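Tail assembly chaperone (Enterobacteria phage HK97, PDB 2OB9) probably acts as a chaperone in the assembly of the phage tail. Local coordinates at residues V33-P38 against D78-T83; D72-I77 against D92-V97. All coordinates share one frame; numbering follows the deposited sequence.

Contact 1 (V33-P38 against D78-T83); sequences VVLREP and DVLCDT
R36 and D78 form a salt bridge with two nitrogens facing one carboxylate. R36 NH1 reaches D78 OD2 at 2.8 Å, and R36 NH2 reaches D78 OD1 at 3.1 Å. D78 CG, anti to the backbone N (chi1 -169°), faces R36. The guanidinium and carboxylate planes are 78° apart, and both oxygens are met from above the carboxylate. D78 O lies over one face of the guanidinium. R36 NH1 also donates to E37 O, limiting the group's rotation. D78 OD2 also accepts from S39 N, and F18 makes a cation-pi contact with R36.

In the antiparallel ladder, V34 and C81 are a hydrogen-bonded pair: V34 N to C81 O is 2.9 Å and nearly straight, while C81 N to V34 O is more bent at 141°. R36 N bonds to V79 O at the last turn of helix 61-79. Strand 80-81 is an outermost strand, within this chain, of a three-stranded antiparallel sheet, entered directly from the helix.

Among apolar contacts, L80 CD1 touches L35 CD2 at 3.8 Å and V33 CG2 at 3.9 Å. P38 and V79 run alongside each other in the same direction, with P38 CG 3.6 Å from V79 CG1.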
loop_
_atom_site.group_PDB
_atom_site.type_symbol
_atom_site.label_atom_id
_atom_site.label_comp_id
_atom_site.label_asym_id
_atom_site.label_seq_id
_atom_site.Cartn_x
_atom_site.Cartn_y
_atom_site.Cartn_z
ATOM N N VAL A 33 27.614 27.334 24.747
ATOM C CA VAL A 33 26.377 27.506 24.004
ATOM C C VAL A 33 25.311 26.812 24.835
ATOM O O VAL A 33 25.624 26.106 25.795
ATOM C CB VAL A 33 26.432 26.864 22.560
ATOM C CG1 VAL A 33 27.583 27.450 21.762
ATOM C CG2 VAL A 33 26.481 25.280 22.595
ATOM N N VAL A 34 24.055 27.048 24.484
ATOM C CA VAL A 34 22.940 26.354 25.071
ATOM C C VAL A 34 22.311 25.518 23.965
ATOM O O VAL A 34 22.050 25.995 22.872
ATOM C CB VAL A 34 21.918 27.355 25.700
ATOM C CG1 VAL A 34 20.591 26.664 25.996
ATOM C CG2 VAL A 34 22.482 28.005 26.982
ATOM N N LEU A 35 22.126 24.248 24.250
ATOM C CA LEU A 35 21.453 23.329 23.359
ATOM C C LEU A 35 20.058 23.048 23.916
ATOM O O LEU A 35 19.905 22.694 25.087
ATOM C CB LEU A 35 22.243 21.985 23.275
ATOM C CG LEU A 35 23.651 21.998 22.651
ATOM C CD1 LEU A 35 24.213 20.585 22.518
ATOM C CD2 LEU A 35 23.698 22.740 21.283
ATOM N N ARG A 36 19.056 23.204 23.059
ATOM C CA ARG A 36 17.668 22.936 23.407
ATOM C C ARG A 36 17.162 21.802 22.505
ATOM O O ARG A 36 17.662 21.646 21.425
ATOM C CB ARG A 36 16.823 24.228 23.262
ATOM C CG ARG A 36 16.446 24.607 21.839
ATOM C CD ARG A 36 15.399 25.661 21.973
ATOM N NE ARG A 36 14.982 26.487 20.839
ATOM C CZ ARG A 36 14.424 26.053 19.714
ATOM N NH1 ARG A 36 14.363 24.739 19.450
ATOM N NH2 ARG A 36 13.980 26.948 18.802
ATOM N N GLU A 37 16.222 20.988 22.978
ATOM C CA GLU A 37 15.514 20.059 22.117
ATOM C C GLU A 37 14.820 20.849 20.976
ATOM O O GLU A 37 14.543 22.020 21.140
ATOM C CB GLU A 37 14.491 19.259 22.918
ATOM C CG GLU A 37 13.319 20.083 23.407
ATOM C CD GLU A 37 12.363 19.250 24.220
ATOM O OE1 GLU A 37 11.890 18.229 23.677
ATOM O OE2 GLU A 37 12.073 19.621 25.382
ATOM N N PRO A 38 14.592 20.221 19.809
ATOM C CA PRO A 38 13.908 20.958 18.749
ATOM C C PRO A 38 12.456 21.249 19.043
ATOM O O PRO A 38 11.781 20.484 19.758
ATOM C CB PRO A 38 14.010 20.024 17.534
ATOM C CG PRO A 38 15.124 19.085 17.887
ATOM C CD PRO A 38 15.044 18.894 19.347
ATOM N N ASP A 78 17.868 25.092 14.723
ATOM C CA ASP A 78 16.838 25.224 15.693
ATOM C C ASP A 78 17.302 24.873 17.096
ATOM O O ASP A 78 16.840 25.452 18.081
ATOM C CB ASP A 78 15.674 24.329 15.297
ATOM C CG ASP A 78 14.430 24.600 16.133
ATOM O OD1 ASP A 78 13.855 25.714 16.013
ATOM O OD2 ASP A 78 14.067 23.686 16.904
ATOM N N VAL A 79 18.218 23.929 17.213
ATOM C CA VAL A 79 18.673 23.543 18.544
ATOM C C VAL A 79 19.703 24.463 19.173
ATOM O O VAL A 79 19.838 24.461 20.383
ATOM C CB VAL A 79 19.150 22.059 18.604
ATOM C CG1 VAL A 79 18.077 21.141 18.057
ATOM C CG2 VAL A 79 20.503 21.857 17.893
ATOM N N LEU A 80 20.429 25.234 18.368
ATOM C CA LEU A 80 21.633 25.942 18.839
ATOM C C LEU A 80 21.344 27.352 19.284
ATOM O O LEU A 80 20.897 28.177 18.485
ATOM C CB LEU A 80 22.741 25.991 17.749
ATOM C CG LEU A 80 24.086 26.595 18.198
ATOM C CD1 LEU A 80 24.806 25.611 19.136
ATOM C CD2 LEU A 80 24.996 26.990 17.009
ATOM N N CYS A 81 21.656 27.624 20.553
ATOM C CA CYS A 81 21.334 28.888 21.199
ATOM C C CYS A 81 22.577 29.451 21.873
ATOM O O CYS A 81 23.506 28.711 22.192
ATOM C CB CYS A 81 20.197 28.692 22.223
ATOM S SG CYS A 81 18.582 28.219 21.534
ATOM N N ASP A 82 22.593 30.762 22.075
ATOM C CA ASP A 82 23.616 31.399 22.891
ATOM C C ASP A 82 23.266 31.275 24.391
ATOM O O ASP A 82 22.219 30.745 24.729
ATOM C CB ASP A 82 23.853 32.852 22.443
ATOM C CG ASP A 82 22.675 33.795 22.749
ATOM O OD1 ASP A 82 21.832 33.501 23.588
ATOM O OD2 ASP A 82 22.601 34.874 22.143
ATOM N N THR A 83 24.122 31.762 25.279
ATOM C CA THR A 83 23.893 31.605 26.726
ATOM C C THR A 83 22.728 32.455 27.285
ATOM O O THR A 83 22.195 32.156 28.353
ATOM C CB THR A 83 25.189 31.821 27.551
ATOM O OG1 THR A 83 25.731 33.115 27.254
ATOM C CG2 THR A 83 26.226 30.726 27.213
#

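Contact 2 (D72-I77 against D92-V97); sequences DVVLFI and DEEEQV
I77 meets E94 and V97 where helix 61-79 packs against the start of helix 94-98. The bond to I77 CB points toward the 92-97 segment. CG1 is anti to the carbonyl carbon (chi1 -82°), and I77 CG1 lies 4.0 Å from V97 CG2. The tip does most of the touching. I77 CD1 comes within 3.3 Å of E94 CA and also meets E94 CB. I77 CD1 is 4.0 Å from V97 CB. I77 and V97 pass each other heading opposite ways, whereas I77 and E94 cross at about a right angle.

One helical turn back, V73 packs on the same glutamate. V73 CG2 touches E94 CG at 3.7 Å and lies 3.6 Å from E94 O. F76 adds its ring atom CD2, 4.0 Å from V97 CG1, so V97 uses one methyl for F76 and the other for I77. F89, in the loop after strand 80-81, also touches V97.

The aliphatic part of E94 packs here, while its carboxylate has charged partners outside the two segments. E94 OE2 forms a salt bridge with R98, and E94 OE1 forms one with R45 of helix 40-49. These two charges probably stabilise the ionised carboxylate.

E93 is at the N-cap position of helix 94-98. This short helix covers the V73, F76 and I77 side of helix 61-79. The L75 side of the long helix packs on helices 40-49 and 103-113.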
loop_
_atom_site.group_PDB
_atom_site.type_symbol
_atom_site.label_atom_id
_atom_site.label_comp_id
_atom_site.label_asym_id
_atom_site.label_seq_id
_atom_site.Cartn_x
_atom_site.Cartn_y
_atom_site.Cartn_z
ATOM N N ASP A 72 19.376 17.724 8.516
ATOM C CA ASP A 72 20.196 17.878 9.718
ATOM C C ASP A 72 20.462 19.371 9.957
ATOM O O ASP A 72 20.320 19.873 11.077
ATOM C CB ASP A 72 21.516 17.094 9.642
ATOM C CG ASP A 72 21.341 15.602 9.855
ATOM O OD1 ASP A 72 20.195 15.147 10.062
ATOM O OD2 ASP A 72 22.352 14.854 9.783
ATOM N N VAL A 73 20.840 20.112 8.923
ATOM C CA VAL A 73 21.135 21.530 9.202
ATOM C C VAL A 73 19.935 22.322 9.758
ATOM O O VAL A 73 20.135 23.198 10.562
ATOM C CB VAL A 73 21.993 22.307 8.111
ATOM C CG1 VAL A 73 22.737 21.391 7.166
ATOM C CG2 VAL A 73 21.218 23.421 7.434
ATOM N N VAL A 74 18.708 21.949 9.358
ATOM C CA VAL A 74 17.431 22.546 9.785
ATOM C C VAL A 74 17.146 22.306 11.243
ATOM O O VAL A 74 16.701 23.218 11.959
ATOM C CB VAL A 74 16.238 21.998 8.920
ATOM C CG1 VAL A 74 14.870 21.965 9.696
ATOM C CG2 VAL A 74 16.134 22.770 7.643
ATOM N N LEU A 75 17.377 21.080 11.688
ATOM C CA LEU A 75 17.314 20.795 13.095
ATOM C C LEU A 75 18.416 21.560 13.822
ATOM O O LEU A 75 18.203 22.059 14.925
ATOM C CB LEU A 75 17.414 19.273 13.384
ATOM C CG LEU A 75 16.171 18.415 13.435
ATOM C CD1 LEU A 75 16.497 16.995 13.919
ATOM C CD2 LEU A 75 15.120 19.076 14.316
ATOM N N PHE A 76 19.612 21.606 13.243
ATOM C CA PHE A 76 20.759 22.266 13.920
ATOM C C PHE A 76 20.525 23.733 14.257
ATOM O O PHE A 76 20.827 24.221 15.371
ATOM C CB PHE A 76 22.048 22.136 13.096
ATOM C CG PHE A 76 23.210 22.931 13.674
ATOM C CD1 PHE A 76 23.910 22.467 14.790
ATOM C CD2 PHE A 76 23.598 24.153 13.107
ATOM C CE1 PHE A 76 24.982 23.204 15.329
ATOM C CE2 PHE A 76 24.677 24.896 13.658
ATOM C CZ PHE A 76 25.364 24.402 14.745
ATOM N N ILE A 77 20.033 24.442 13.259
ATOM C CA ILE A 77 19.740 25.827 13.368
ATOM C C ILE A 77 18.730 26.067 14.489
ATOM O O ILE A 77 18.756 27.089 15.138
ATOM C CB ILE A 77 19.243 26.303 12.032
ATOM C CG1 ILE A 77 20.430 26.588 11.116
ATOM C CG2 ILE A 77 18.297 27.476 12.156
ATOM C CD1 ILE A 77 20.025 26.522 9.635
ATOM N N ASP A 92 16.098 31.566 8.232
ATOM C CA ASP A 92 16.435 32.136 6.943
ATOM C C ASP A 92 17.878 31.925 6.473
ATOM O O ASP A 92 18.175 32.101 5.295
ATOM C CB ASP A 92 16.055 33.626 6.902
ATOM C CG ASP A 92 14.552 33.845 6.987
ATOM O OD1 ASP A 92 13.773 32.974 6.524
ATOM O OD2 ASP A 92 14.141 34.892 7.519
ATOM N N GLU A 93 18.781 31.572 7.379
ATOM C CA GLU A 93 20.164 31.333 6.956
ATOM C C GLU A 93 20.551 29.868 6.940
ATOM O O GLU A 93 21.703 29.521 7.168
ATOM C CB GLU A 93 21.178 32.216 7.718
ATOM C CG GLU A 93 21.124 32.196 9.247
ATOM C CD GLU A 93 21.469 33.577 9.854
ATOM O OE1 GLU A 93 20.818 34.014 10.802
ATOM O OE2 GLU A 93 22.394 34.234 9.380
ATOM N N GLU A 94 19.577 29.013 6.628
ATOM C CA GLU A 94 19.802 27.579 6.502
ATOM C C GLU A 94 20.895 27.298 5.488
ATOM O O GLU A 94 21.857 26.590 5.766
ATOM C CB GLU A 94 18.502 26.885 6.077
ATOM C CG GLU A 94 18.626 25.375 5.752
ATOM C CD GLU A 94 17.426 24.870 4.919
ATOM O OE1 GLU A 94 16.403 24.465 5.530
ATOM O OE2 GLU A 94 17.507 24.895 3.664
ATOM N N GLU A 95 20.723 27.882 4.317
ATOM C CA GLU A 95 21.611 27.733 3.178
ATOM C C GLU A 95 23.039 28.219 3.437
ATOM O O GLU A 95 23.993 27.586 2.987
ATOM C CB GLU A 95 20.981 28.471 1.986
ATOM C CG GLU A 95 20.099 29.653 2.452
ATOM C CD GLU A 95 18.599 29.337 2.628
ATOM O OE1 GLU A 95 17.951 28.793 1.696
ATOM O OE2 GLU A 95 18.053 29.698 3.693
ATOM N N GLN A 96 23.178 29.339 4.150
ATOM C CA GLN A 96 24.469 29.825 4.649
ATOM C C GLN A 96 25.132 28.787 5.564
ATOM O O GLN A 96 26.316 28.535 5.458
ATOM C CB GLN A 96 24.273 31.132 5.441
ATOM C CG GLN A 96 23.992 32.407 4.601
ATOM C CD GLN A 96 22.736 32.338 3.725
ATOM O OE1 GLN A 96 21.638 32.047 4.203
ATOM N NE2 GLN A 96 22.904 32.625 2.430
ATOM N N VAL A 97 24.358 28.201 6.472
ATOM C CA VAL A 97 24.879 27.199 7.428
ATOM C C VAL A 97 25.246 25.879 6.736
ATOM O O VAL A 97 26.241 25.266 7.066
ATOM C CB VAL A 97 23.892 26.966 8.643
ATOM C CG1 VAL A 97 24.373 25.841 9.555
ATOM C CG2 VAL A 97 23.680 28.254 9.432
#

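How the contacts relate
After helix 6-11 and strand 20-25, the chain enters strand 31-36 and P38, the first half of contact 1. It then runs through helix 40-49 into helix 61-79, where 72-77 supplies the first half of contact 2. The very next residues, 78-83, close the loop of contact 1 by returning to the strand. After a loop, 92-97 closes contact 2 on the helix. The segments alternate, so the two contacts cross along the chain. Contact 1 ties the helix end to the sheet, and contact 2 ties helix 94-98 to the same helix. They touch directly at P38 CB and L75 CD2, 3.5 Å apart.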